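Aspartate aminotransferase, mitochondrial (Trypanosoma brucei brucei, PDB 4W5K) probably transfers the amino group of L-aspartate to 2-oxoglutarate as a homodimer that uses pyridoxal 5'-phosphate as its cofactor. Local coordinates at residues A[144-149]-A[154-159]; A[255-260]-A[272-277]; A[338-343]-A[348-353]. The protein carries 1 engineered substitution. All blocks are in the same frame, centred on the assembly; numbering follows the deposited sequence. Where two conformers were deposited one is given.

In the fold
Contacts 1 and 2 both reach the large mixed sheet. Contact 1, partly buried, is the hairpin that supplies one of its two outermost strands, 154-155; contact 2, buried, packs helix 264-282 on strand 255-260, the centres about 31 Å apart. Contact 3, also buried, joins helix 338-342 to the end of strand 347-349, in a separate two-stranded sheet. Chemistry follows place: backbone hydrogen bonds, a CH-pi contact, a water and a helix cap at the sheet edge; only methyl groups in contact 2; side chains gripping backbone carbonyls in contact 3. Contacts 1 and 3 touch, since the rings of Y148 and Y349 meet edge-to-face, whereas contacts 2 and 3 lie on opposite sides of the chain's centre.

Contact 1 (A[144-149]-A[154-159]); sequences PYSYYD and GLNLAG. Unlike the reference sequence in segment 154-159: L155 (reference Phe).
Y147 and L155 meet in a CH-pi contact: the CD1 methyl of L155 sits over one face of the Y147 ring, 3.8 Å from its centroid and displaced toward the rim, where L155 CD1 is 3.5 Å from Y147 CE1. Both side chains set out away from the facing segment, and with CG anti to the backbone N (chi1 -175° in Y147, -174° in L155) they swing back to meet. Beside them the backbones pair. N156 N gives its hydrogen to Y147 O at 2.7 Å. D149 N donates to G154 O, and G154 N returns a longer bond of 3.3 Å to D149 O. The N156 amide is held at both ends. Its OD1 takes the hydrogen of G159 N at 3.0 Å, from above the carbonyl plane, while ND2 donates to a water that also hydrogen-bonds Y148 O. S146 CB abuts G159 C at 3.5 Å. Further out, Y147 OH is hydrogen-bonded to V185 O, D125 receives Y148 N, and D149 OD1 accepts A151 N in the turn. The whole is an antiparallel beta hairpin on the margin of the large aminotransferase sheet, running straight into helix 157-166, N-capped by N156.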
ATOM      1  N   PRO A 144     -13.911  15.661  19.095  1.00 26.56           N
ATOM      2  CA  PRO A 144     -13.686  16.997  18.518  1.00 24.52           C
ATOM      3  C   PRO A 144     -13.116  18.079  19.438  1.00 25.66           C
ATOM      4  O   PRO A 144     -13.313  18.040  20.666  1.00 27.87           O
ATOM      5  CB  PRO A 144     -15.093  17.401  18.066  1.00 25.97           C
ATOM      6  CG  PRO A 144     -15.984  16.725  19.059  1.00 28.96           C
ATOM      7  CD  PRO A 144     -15.344  15.360  19.245  1.00 27.90           C
ATOM      8  N   TYR A 145     -12.429  19.050  18.827  1.00 23.41           N
ATOM      9  CA  TYR A 145     -12.197  20.368  19.436  1.00 23.39           C
ATOM     10  C   TYR A 145     -12.816  21.443  18.553  1.00 23.70           C
ATOM     11  O   TYR A 145     -12.896  21.288  17.332  1.00 23.84           O
ATOM     12  CB  TYR A 145     -10.702  20.665  19.663  1.00 25.00           C
ATOM     13  CG  TYR A 145      -9.766  20.573  18.461  1.00 23.89           C
ATOM     14  CD1 TYR A 145      -9.719  21.577  17.496  1.00 22.43           C
ATOM     15  CD2 TYR A 145      -8.878  19.509  18.329  1.00 20.45           C
ATOM     16  CE1 TYR A 145      -8.836  21.505  16.410  1.00 23.43           C
ATOM     17  CE2 TYR A 145      -7.992  19.428  17.246  1.00 20.29           C
ATOM     18  CZ  TYR A 145      -7.975  20.420  16.295  1.00 22.10           C
ATOM     19  OH  TYR A 145      -7.106  20.344  15.234  1.00 21.69           O
ATOM     20  N   SER A 146     -13.248  22.529  19.181  1.00 24.26           N
ATOM     21  CA  SER A 146     -13.805  23.653  18.456  1.00 25.78           C
ATOM     22  C   SER A 146     -12.810  24.161  17.425  1.00 22.89           C
ATOM     23  O   SER A 146     -11.614  24.284  17.703  1.00 21.15           O
ATOM     24  CB  SER A 146     -14.185  24.770  19.425  1.00 24.79           C
ATOM     25  OG  SER A 146     -15.157  24.338  20.362  1.00 29.92           O
ATOM     26  N   TYR A 147     -13.294  24.436  16.222  1.00 21.30           N
ATOM     27  CA  TYR A 147     -12.405  24.836  15.138  1.00 20.29           C
ATOM     28  C   TYR A 147     -13.144  25.674  14.121  1.00 23.07           C
ATOM     29  O   TYR A 147     -12.812  26.843  13.910  1.00 25.08           O
ATOM     30  CB  TYR A 147     -11.776  23.602  14.447  1.00 18.23           C
ATOM     31  CG  TYR A 147     -10.758  23.984  13.397  1.00 18.08           C
ATOM     32  CD1 TYR A 147      -9.465  24.343  13.758  1.00 18.19           C
ATOM     33  CD2 TYR A 147     -11.094  23.995  12.045  1.00 20.12           C
ATOM     34  CE1 TYR A 147      -8.529  24.706  12.805  1.00 20.70           C
ATOM     35  CE2 TYR A 147     -10.156  24.366  11.065  1.00 21.73           C
ATOM     36  CZ  TYR A 147      -8.876  24.722  11.466  1.00 22.70           C
ATOM     37  OH  TYR A 147      -7.918  25.073  10.546  1.00 23.96           O
ATOM     38  N   TYR A 148     -14.157  25.090  13.490  1.00 23.01           N
ATOM     39  CA  TYR A 148     -14.891  25.808  12.431  1.00 25.12           C
ATOM     40  C   TYR A 148     -16.076  26.604  12.972  1.00 26.33           C
ATOM     41  O   TYR A 148     -16.865  26.112  13.790  1.00 25.29           O
ATOM     42  CB  TYR A 148     -15.368  24.817  11.365  1.00 22.71           C
ATOM     43  CG  TYR A 148     -16.156  25.438  10.232  1.00 23.76           C
ATOM     44  CD1 TYR A 148     -15.520  26.165   9.233  1.00 23.33           C
ATOM     45  CD2 TYR A 148     -17.532  25.274  10.146  1.00 24.96           C
ATOM     46  CE1 TYR A 148     -16.242  26.723   8.179  1.00 21.24           C
ATOM     47  CE2 TYR A 148     -18.248  25.805   9.107  1.00 24.94           C
ATOM     48  CZ  TYR A 148     -17.594  26.540   8.122  1.00 23.51           C
ATOM     49  OH  TYR A 148     -18.309  27.105   7.078  1.00 27.17           O
ATOM     50  N   ASP A 149     -16.186  27.847  12.510  1.00 23.95           N
ATOM     51  CA  ASP A 149     -17.275  28.755  12.889  1.00 27.21           C
ATOM     52  C   ASP A 149     -18.237  28.878  11.713  1.00 24.76           C
ATOM     53  O   ASP A 149     -17.915  29.524  10.719  1.00 24.66           O
ATOM     54  CB  ASP A 149     -16.692  30.119  13.277  1.00 27.03           C
ATOM     55  CG  ASP A 149     -17.742  31.104  13.799  1.00 33.73           C
ATOM     56  OD1 ASP A 149     -18.947  30.942  13.509  1.00 32.57           O
ATOM     57  OD2 ASP A 149     -17.336  32.056  14.503  1.00 37.60           O
ATOM     58  N   GLY A 154     -15.291  30.543   9.024  1.00 22.67           N
ATOM     59  CA  GLY A 154     -13.905  30.827   9.363  1.00 20.98           C
ATOM     60  C   GLY A 154     -13.515  30.151  10.656  1.00 25.79           C
ATOM     61  O   GLY A 154     -14.182  29.194  11.068  1.00 26.27           O
ATOM     62  N   LEU A 155     -12.447  30.636  11.289  1.00 24.18           N
ATOM     63  CA  LEU A 155     -11.868  29.986  12.463  1.00 24.12           C
ATOM     64  C   LEU A 155     -12.489  30.416  13.786  1.00 26.09           C
ATOM     65  O   LEU A 155     -12.832  31.588  13.981  1.00 27.45           O
ATOM     66  CB  LEU A 155     -10.359  30.260  12.512  1.00 23.59           C
ATOM     67  CG  LEU A 155      -9.520  29.574  13.581  1.00 23.83           C
ATOM     68  CD1 LEU A 155      -9.473  28.063  13.317  1.00 20.96           C
ATOM     69  CD2 LEU A 155      -8.112  30.179  13.610  1.00 24.69           C
ATOM     70  N   ASN A 156     -12.629  29.457  14.704  1.00 21.75           N
ATOM     71  CA  ASN A 156     -12.991  29.785  16.084  1.00 24.12           C
ATOM     72  C   ASN A 156     -11.764  29.523  16.961  1.00 22.63           C
ATOM     73  O   ASN A 156     -11.666  28.485  17.631  1.00 24.59           O
ATOM     74  CB  ASN A 156     -14.222  28.971  16.552  1.00 25.79           C
ATOM     75  CG  ASN A 156     -14.530  29.154  18.039  1.00 30.25           C
ATOM     76  OD1 ASN A 156     -14.009  30.060  18.694  1.00 28.81           O
ATOM     77  ND2 ASN A 156     -15.398  28.292  18.576  1.00 30.37           N
ATOM     78  N   LEU A 157     -10.823  30.467  16.945  1.00 25.19           N
ATOM     79  CA  LEU A 157      -9.571  30.291  17.679  1.00 26.23           C
ATOM     80  C   LEU A 157      -9.771  30.218  19.204  1.00 25.12           C
ATOM     81  O   LEU A 157      -9.179  29.355  19.838  1.00 25.31           O
ATOM     82  CB  LEU A 157      -8.573  31.416  17.372  1.00 26.49           C
ATOM     83  CG  LEU A 157      -7.204  31.238  18.049  1.00 26.35           C
ATOM     84  CD1 LEU A 157      -6.507  29.957  17.577  1.00 23.02           C
ATOM     85  CD2 LEU A 157      -6.294  32.431  17.821  1.00 29.84           C
ATOM     86  N   ALA A 158     -10.563  31.118  19.781  1.00 28.01           N
ATOM     87  CA  ALA A 158     -10.780  31.100  21.237  1.00 29.84           C
ATOM     88  C   ALA A 158     -11.299  29.718  21.660  1.00 28.51           C
ATOM     89  O   ALA A 158     -10.868  29.151  22.678  1.00 28.81           O
ATOM     90  CB  ALA A 158     -11.742  32.187  21.652  1.00 27.48           C
ATOM     91  N   GLY A 159     -12.204  29.165  20.852  1.00 27.42           N
ATOM     92  CA  GLY A 159     -12.780  27.858  21.127  1.00 28.49           C
ATOM     93  C   GLY A 159     -11.748  26.753  21.027  1.00 28.15           C
ATOM     94  O   GLY A 159     -11.686  25.867  21.880  1.00 28.72           O
TER
HETATM   95  O   HOH W   1     -16.737  26.399  16.543  1.00 38.97           O

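Contact 2 (A[255-260]-A[272-277]); sequences GALHIS and SQLALL
L274 reaches from helix 264-282 to L257 and I259, two neighbours on one face of strand 255-260. Its CB points at the strand but, like CG, serves as a spacer: L274 CG still lies 4.6 Å from I259 CD1. The first torsion puts CG anti to the carbonyl carbon (chi1 -73°), and beyond it the side chain forks, one methyl for each strand residue. L274 CD2 goes to L257, coming within 3.7 Å of L257 CD2, where the two leucines pass at a slant. L274 CD1 meets I259 CD1 tip to tip at 4.2 Å, a looser touch.

The backbones stay well apart, 9.6 Å between the CA atoms of L257 and L274, and the two segments together bury just 99 Å². Helix 99-110 shares the work: I106 and L110 pack on L274, L110 also on I259, and C95 of strand 92-97 also touches L274. H258 points to the other face of the sheet, hydrogen-bonded to S94 and Q241, where helix 69-80 lies. On the helix side, L277 packs on K137 of the second subunit. The nearest atoms of the L257 side chain and the bound pyridoxal 5'-phosphate are about 11 Å apart, so this is packing away from the cofactor site and not part of it.

The link is carried by a few methyl contacts, with no hydrogen bond or charge across it; such a contact is nonpolar and only weakly directional, consistent with water being excluded between helix and strand.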
ATOM      1  N   GLY A 255       3.882   8.760   0.209  1.00 16.22           N
ATOM      2  CA  GLY A 255       3.955   9.660   1.366  1.00 15.28           C
ATOM      3  C   GLY A 255       5.078   9.252   2.307  1.00 16.57           C
ATOM      4  O   GLY A 255       5.828   8.294   2.018  1.00 17.64           O
ATOM      5  N   ALA A 256       5.209   9.982   3.416  1.00 16.86           N
ATOM      6  CA  ALA A 256       6.167   9.610   4.463  1.00 17.06           C
ATOM      7  C   ALA A 256       5.582   9.933   5.837  1.00 18.36           C
ATOM      8  O   ALA A 256       4.702  10.783   5.983  1.00 16.16           O
ATOM      9  CB  ALA A 256       7.518  10.349   4.262  1.00 17.48           C
ATOM     10  N   LEU A 257       6.104   9.234   6.829  1.00 16.25           N
ATOM     11  CA  LEU A 257       5.756   9.388   8.231  1.00 16.63           C
ATOM     12  C   LEU A 257       7.005   9.758   9.011  1.00 18.89           C
ATOM     13  O   LEU A 257       8.060   9.175   8.783  1.00 19.71           O
ATOM     14  CB  LEU A 257       5.145   8.085   8.754  1.00 16.13           C
ATOM     15  CG  LEU A 257       4.947   7.974  10.265  1.00 17.54           C
ATOM     16  CD1 LEU A 257       3.920   9.004  10.739  1.00 19.43           C
ATOM     17  CD2 LEU A 257       4.446   6.587  10.569  1.00 18.09           C
ATOM     18  N   HIS A 258       6.892  10.704   9.955  1.00 16.84           N
ATOM     19  CA  HIS A 258       8.038  11.158  10.747  1.00 18.89           C
ATOM     20  C   HIS A 258       7.617  11.216  12.201  1.00 17.90           C
ATOM     21  O   HIS A 258       6.542  11.755  12.480  1.00 18.72           O
ATOM     22  CB  HIS A 258       8.505  12.559  10.308  1.00 18.85           C
ATOM     23  CG  HIS A 258       8.722  12.682   8.833  1.00 20.12           C
ATOM     24  ND1 HIS A 258       9.822  12.150   8.188  1.00 22.15           N
ATOM     25  CD2 HIS A 258       7.982  13.298   7.878  1.00 24.02           C
ATOM     26  CE1 HIS A 258       9.744  12.432   6.896  1.00 20.58           C
ATOM     27  NE2 HIS A 258       8.633  13.124   6.683  1.00 20.36           N
ATOM     28  N   ILE A 259       8.419  10.649  13.098  1.00 18.92           N
ATOM     29  CA  ILE A 259       8.204  10.814  14.534  1.00 18.86           C
ATOM     30  C   ILE A 259       9.475  11.319  15.204  1.00 21.04           C
ATOM     31  O   ILE A 259      10.504  10.649  15.205  1.00 21.49           O
ATOM     32  CB  ILE A 259       7.776   9.497  15.254  1.00 20.08           C
ATOM     33  CG1 ILE A 259       6.587   8.820  14.540  1.00 19.43           C
ATOM     34  CG2 ILE A 259       7.505   9.784  16.756  1.00 19.34           C
ATOM     35  CD1 ILE A 259       7.031   7.715  13.559  1.00 22.19           C
ATOM     36  N   SER A 260       9.408  12.491  15.816  1.00 19.03           N
ATOM     37  CA  SER A 260      10.568  12.976  16.559  1.00 20.84           C
ATOM     38  C   SER A 260      10.631  12.344  17.939  1.00 24.33           C
ATOM     39  O   SER A 260       9.613  11.972  18.513  1.00 24.62           O
ATOM     40  CB  SER A 260      10.551  14.495  16.695  1.00 21.90           C
ATOM     41  OG  SER A 260       9.474  14.931  17.509  1.00 22.39           O
ATOM     42  N   SER A 272      12.453   0.436  14.027  1.00 24.93           N
ATOM     43  CA  SER A 272      12.272  -1.013  14.075  1.00 26.16           C
ATOM     44  C   SER A 272      10.819  -1.379  14.306  1.00 23.73           C
ATOM     45  O   SER A 272      10.315  -2.376  13.769  1.00 25.18           O
ATOM     46  CB  SER A 272      13.134  -1.626  15.179  1.00 29.53           C
ATOM     47  OG  SER A 272      14.501  -1.403  14.901  1.00 34.44           O
ATOM     48  N   GLN A 273      10.143  -0.600  15.142  1.00 20.98           N
ATOM     49  CA  GLN A 273       8.742  -0.877  15.423  0.73 19.81           C
ATOM     50  C   GLN A 273       7.869  -0.533  14.224  1.00 19.44           C
ATOM     51  O   GLN A 273       6.840  -1.174  14.005  1.00 21.97           O
ATOM     52  CB  GLN A 273       8.274  -0.118  16.673  0.73 20.97           C
ATOM     53  CG  GLN A 273       8.830  -0.683  17.976  0.73 21.15           C
ATOM     54  CD  GLN A 273       8.366  -2.107  18.269  0.73 24.17           C
ATOM     55  OE1 GLN A 273       7.164  -2.421  18.228  0.73 21.69           O
ATOM     56  NE2 GLN A 273       9.329  -2.981  18.568  0.73 25.72           N
ATOM     57  N   LEU A 274       8.272   0.479  13.439  1.00 21.48           N
ATOM     58  CA  LEU A 274       7.586   0.803  12.186  1.00 17.91           C
ATOM     59  C   LEU A 274       7.662  -0.392  11.247  1.00 18.54           C
ATOM     60  O   LEU A 274       6.664  -0.788  10.648  1.00 17.25           O
ATOM     61  CB  LEU A 274       8.190   2.043  11.492  1.00 17.86           C
ATOM     62  CG  LEU A 274       7.893   3.389  12.143  1.00 18.69           C
ATOM     63  CD1 LEU A 274       8.759   4.498  11.555  1.00 21.43           C
ATOM     64  CD2 LEU A 274       6.416   3.720  11.957  1.00 21.57           C
ATOM     65  N   ALA A 275       8.848  -0.984  11.137  1.00 18.04           N
ATOM     66  CA  ALA A 275       8.994  -2.155  10.290  1.00 19.84           C
ATOM     67  C   ALA A 275       8.040  -3.289  10.715  1.00 21.94           C
ATOM     68  O   ALA A 275       7.469  -3.956   9.858  1.00 21.34           O
ATOM     69  CB  ALA A 275      10.443  -2.647  10.303  1.00 22.04           C
ATOM     70  N   LEU A 276       7.868  -3.506  12.028  1.00 17.20           N
ATOM     71  CA  LEU A 276       6.964  -4.565  12.490  1.00 17.25           C
ATOM     72  C   LEU A 276       5.497  -4.275  12.186  1.00 19.73           C
ATOM     73  O   LEU A 276       4.675  -5.191  12.200  1.00 20.67           O
ATOM     74  CB  LEU A 276       7.134  -4.809  14.000  1.00 18.95           C
ATOM     75  CG  LEU A 276       8.558  -5.193  14.363  1.00 21.64           C
ATOM     76  CD1 LEU A 276       8.695  -5.200  15.884  1.00 24.46           C
ATOM     77  CD2 LEU A 276       8.922  -6.559  13.789  1.00 24.29           C
ATOM     78  N   LEU A 277       5.170  -3.011  11.925  1.00 19.62           N
ATOM     79  CA  LEU A 277       3.803  -2.651  11.545  1.00 17.06           C
ATOM     80  C   LEU A 277       3.593  -2.769  10.040  1.00 18.46           C
ATOM     81  O   LEU A 277       2.544  -3.212   9.577  1.00 18.96           O
ATOM     82  CB  LEU A 277       3.468  -1.219  11.976  1.00 17.60           C
ATOM     83  CG  LEU A 277       3.305  -1.009  13.492  1.00 19.89           C
ATOM     84  CD1 LEU A 277       3.241   0.475  13.838  1.00 21.42           C
ATOM     85  CD2 LEU A 277       2.041  -1.729  13.970  1.00 23.16           C
TER

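Contact 3 (A[338-343]-A[348-353]); sequences SHIERQ and AYTGLT. With EDO (1,2-ethanediol), chain E.
Where helix 338-342 packs against the end of strand 347-349, H339 and Q343, one helical turn apart, each grip a carbonyl of the strand's exit. H339 NE2 donates to T350 O at 2.8 Å with an N-H...O angle of 152°, from well above the carbonyl plane rather than on a lone pair. A chi1 of 53° places the imidazole between the backbone N and the carbonyl carbon, and from there NE2 reaches T350 O. T350 O also takes a hydrogen from O1 of a 1,2-ethanediol, probably from the crystallisation liquor, so two donors share it. Q343 extends its chain to Y349 O: NE2 donates at 2.9 Å, almost straight at 171°, with the acceptor in the amide plane. At the other end OE1, 3.2 Å from A348 CB, accepts from R321 of helix 300-331; hydrogen-bonded at both ends, the amide is fixed in orientation. To one side of these bonds I340 CD1 touches T350 CA at 4.1 Å. T350 OG1 accepts L352 N at 3.0 Å and is hydrogen-bonded to G372 O. Held by Q343 and H339, the carbonyls of Y349, the strand's last residue, and T350 just beyond lead from the sheet with 373-375 into an ST turn.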
ATOM      1  N   SER A 338     -16.504  36.836   1.448  1.00 20.47           N
ATOM      2  CA  SER A 338     -15.075  36.999   1.698  1.00 17.15           C
ATOM      3  C   SER A 338     -14.394  35.740   2.236  1.00 18.56           C
ATOM      4  O   SER A 338     -13.184  35.590   2.083  1.00 20.30           O
ATOM      5  CB  SER A 338     -14.824  38.165   2.667  1.00 20.32           C
ATOM      6  OG  SER A 338     -15.360  37.904   3.963  1.00 22.46           O
ATOM      7  N   HIS A 339     -15.155  34.848   2.866  1.00 18.85           N
ATOM      8  CA  HIS A 339     -14.571  33.584   3.337  1.00 18.11           C
ATOM      9  C   HIS A 339     -13.979  32.773   2.197  1.00 20.96           C
ATOM     10  O   HIS A 339     -12.993  32.032   2.400  1.00 20.47           O
ATOM     11  CB  HIS A 339     -15.609  32.728   4.084  1.00 19.33           C
ATOM     12  CG  HIS A 339     -16.876  32.492   3.327  1.00 19.04           C
ATOM     13  ND1 HIS A 339     -17.809  33.487   3.100  1.00 21.04           N
ATOM     14  CD2 HIS A 339     -17.383  31.364   2.772  1.00 22.79           C
ATOM     15  CE1 HIS A 339     -18.829  32.981   2.428  1.00 22.21           C
ATOM     16  NE2 HIS A 339     -18.594  31.694   2.216  1.00 24.02           N
ATOM     17  N   ILE A 340     -14.554  32.911   0.998  1.00 19.17           N
ATOM     18  CA  ILE A 340     -14.048  32.136  -0.156  1.00 20.61           C
ATOM     19  C   ILE A 340     -12.592  32.521  -0.501  1.00 19.23           C
ATOM     20  O   ILE A 340     -11.809  31.671  -0.953  1.00 20.97           O
ATOM     21  CB  ILE A 340     -14.956  32.323  -1.405  1.00 20.81           C
ATOM     22  CG1 ILE A 340     -16.389  31.866  -1.109  1.00 23.38           C
ATOM     23  CG2 ILE A 340     -14.397  31.570  -2.633  1.00 24.48           C
ATOM     24  CD1 ILE A 340     -16.525  30.371  -0.837  1.00 25.99           C
ATOM     25  N   GLU A 341     -12.240  33.800  -0.288  1.00 23.03           N
ATOM     26  CA  GLU A 341     -10.867  34.282  -0.511  1.00 19.59           C
ATOM     27  C   GLU A 341      -9.957  34.075   0.699  1.00 22.17           C
ATOM     28  O   GLU A 341      -8.750  33.959   0.544  1.00 26.55           O
ATOM     29  CB  GLU A 341     -10.878  35.769  -0.907  1.00 19.94           C
ATOM     30  CG  GLU A 341     -11.142  36.002  -2.363  1.00 26.21           C
ATOM     31  CD  GLU A 341     -10.962  37.474  -2.759  1.00 29.79           C
ATOM     32  OE1 GLU A 341     -11.979  38.195  -2.830  1.00 28.24           O
ATOM     33  OE2 GLU A 341      -9.801  37.896  -2.984  1.00 30.14           O
ATOM     34  N   ARG A 342     -10.536  34.032   1.898  1.00 20.49           N
ATOM     35  CA  ARG A 342      -9.767  33.871   3.127  1.00 19.65           C
ATOM     36  C   ARG A 342      -9.329  32.421   3.268  1.00 21.30           C
ATOM     37  O   ARG A 342      -8.227  32.119   3.751  1.00 23.00           O
ATOM     38  CB  ARG A 342     -10.584  34.280   4.352  1.00 20.54           C
ATOM     39  CG  ARG A 342      -9.743  34.390   5.605  1.00 22.85           C
ATOM     40  CD  ARG A 342     -10.547  34.940   6.787  1.00 24.44           C
ATOM     41  NE  ARG A 342     -11.352  36.096   6.382  1.00 28.56           N
ATOM     42  CZ  ARG A 342     -12.678  36.085   6.220  1.00 31.67           C
ATOM     43  NH1 ARG A 342     -13.395  34.978   6.445  1.00 28.56           N
ATOM     44  NH2 ARG A 342     -13.297  37.199   5.841  1.00 29.09           N
ATOM     45  N   GLN A 343     -10.211  31.531   2.834  1.00 18.62           N
ATOM     46  CA  GLN A 343      -9.902  30.085   2.827  1.00 18.35           C
ATOM     47  C   GLN A 343      -8.761  29.741   1.861  1.00 19.17           C
ATOM     48  O   GLN A 343      -8.531  30.432   0.865  1.00 21.89           O
ATOM     49  CB  GLN A 343     -11.168  29.310   2.463  1.00 17.75           C
ATOM     50  CG  GLN A 343     -12.233  29.237   3.536  1.00 16.82           C
ATOM     51  CD  GLN A 343     -13.568  28.821   2.950  1.00 20.05           C
ATOM     52  OE1 GLN A 343     -13.641  28.447   1.780  1.00 20.95           O
ATOM     53  NE2 GLN A 343     -14.628  28.891   3.750  1.00 20.44           N
ATOM     54  N   ALA A 348     -13.506  24.295  -0.258  1.00 22.26           N
ATOM     55  CA  ALA A 348     -14.081  25.490   0.355  1.00 19.56           C
ATOM     56  C   ALA A 348     -15.399  25.171   1.041  1.00 24.09           C
ATOM     57  O   ALA A 348     -16.281  24.582   0.427  1.00 23.12           O
ATOM     58  CB  ALA A 348     -14.290  26.587  -0.711  1.00 23.84           C
ATOM     59  N   TYR A 349     -15.552  25.560   2.306  1.00 23.48           N
ATOM     60  CA  TYR A 349     -16.887  25.509   2.889  1.00 22.06           C
ATOM     61  C   TYR A 349     -17.583  26.807   2.454  1.00 18.84           C
ATOM     62  O   TYR A 349     -17.238  27.887   2.914  1.00 23.93           O
ATOM     63  CB  TYR A 349     -16.851  25.350   4.418  1.00 24.18           C
ATOM     64  CG  TYR A 349     -17.265  23.951   4.902  1.00 21.39           C
ATOM     65  CD1 TYR A 349     -18.043  23.789   6.048  1.00 26.72           C
ATOM     66  CD2 TYR A 349     -16.874  22.804   4.210  1.00 23.46           C
ATOM     67  CE1 TYR A 349     -18.420  22.515   6.507  1.00 26.15           C
ATOM     68  CE2 TYR A 349     -17.258  21.535   4.647  1.00 25.36           C
ATOM     69  CZ  TYR A 349     -18.033  21.402   5.792  1.00 27.71           C
ATOM     70  OH  TYR A 349     -18.396  20.131   6.225  1.00 31.18           O
ATOM     71  N   THR A 350     -18.571  26.656   1.579  1.00 21.30           N
ATOM     72  CA  THR A 350     -19.225  27.798   0.951  1.00 23.04           C
ATOM     73  C   THR A 350     -20.230  28.497   1.863  1.00 26.34           C
ATOM     74  O   THR A 350     -20.497  29.672   1.686  1.00 24.58           O
ATOM     75  CB  THR A 350     -19.975  27.386  -0.332  1.00 23.48           C
ATOM     76  OG1 THR A 350     -21.042  26.478  -0.006  1.00 25.83           O
ATOM     77  CG2 THR A 350     -19.024  26.727  -1.356  1.00 26.15           C
ATOM     78  N   GLY A 351     -20.816  27.753   2.796  1.00 26.18           N
ATOM     79  CA  GLY A 351     -21.905  28.237   3.615  1.00 25.73           C
ATOM     80  C   GLY A 351     -23.251  28.063   2.948  1.00 27.43           C
ATOM     81  O   GLY A 351     -24.268  28.520   3.460  1.00 32.01           O
ATOM     82  N   LEU A 352     -23.279  27.408   1.789  1.00 28.29           N
ATOM     83  CA  LEU A 352     -24.559  27.100   1.166  1.00 31.23           C
ATOM     84  C   LEU A 352     -25.293  26.106   2.056  1.00 35.60           C
ATOM     85  O   LEU A 352     -24.682  25.198   2.624  1.00 35.64           O
ATOM     86  CB  LEU A 352     -24.365  26.551  -0.250  1.00 34.96           C
ATOM     87  CG  LEU A 352     -23.788  27.539  -1.273  1.00 37.33           C
ATOM     88  CD1 LEU A 352     -23.310  26.840  -2.534  1.00 36.30           C
ATOM     89  CD2 LEU A 352     -24.808  28.585  -1.636  1.00 39.58           C
ATOM     90  N   THR A 353     -26.597  26.294   2.215  1.00 37.45           N
ATOM     91  CA  THR A 353     -27.389  25.378   3.032  1.00 39.64           C
ATOM     92  C   THR A 353     -27.699  24.105   2.250  1.00 39.24           C
ATOM     93  O   THR A 353     -27.548  24.068   1.026  1.00 38.66           O
ATOM     94  CB  THR A 353     -28.712  26.019   3.485  1.00 38.87           C
ATOM     95  OG1 THR A 353     -29.567  26.164   2.352  1.00 40.40           O
ATOM     96  CG2 THR A 353     -28.468  27.399   4.091  1.00 37.21           C
TER
HETATM   97  C1  EDO E 502     -23.166  32.309   2.248  1.00 30.62           C
HETATM   98  O1  EDO E 502     -22.035  31.709   2.884  1.00 32.46           O
HETATM   99  C2  EDO E 502     -22.859  33.786   2.039  1.00 30.86           C
HETATM  100  O2  EDO E 502     -22.466  34.364   3.298  1.00 29.18           O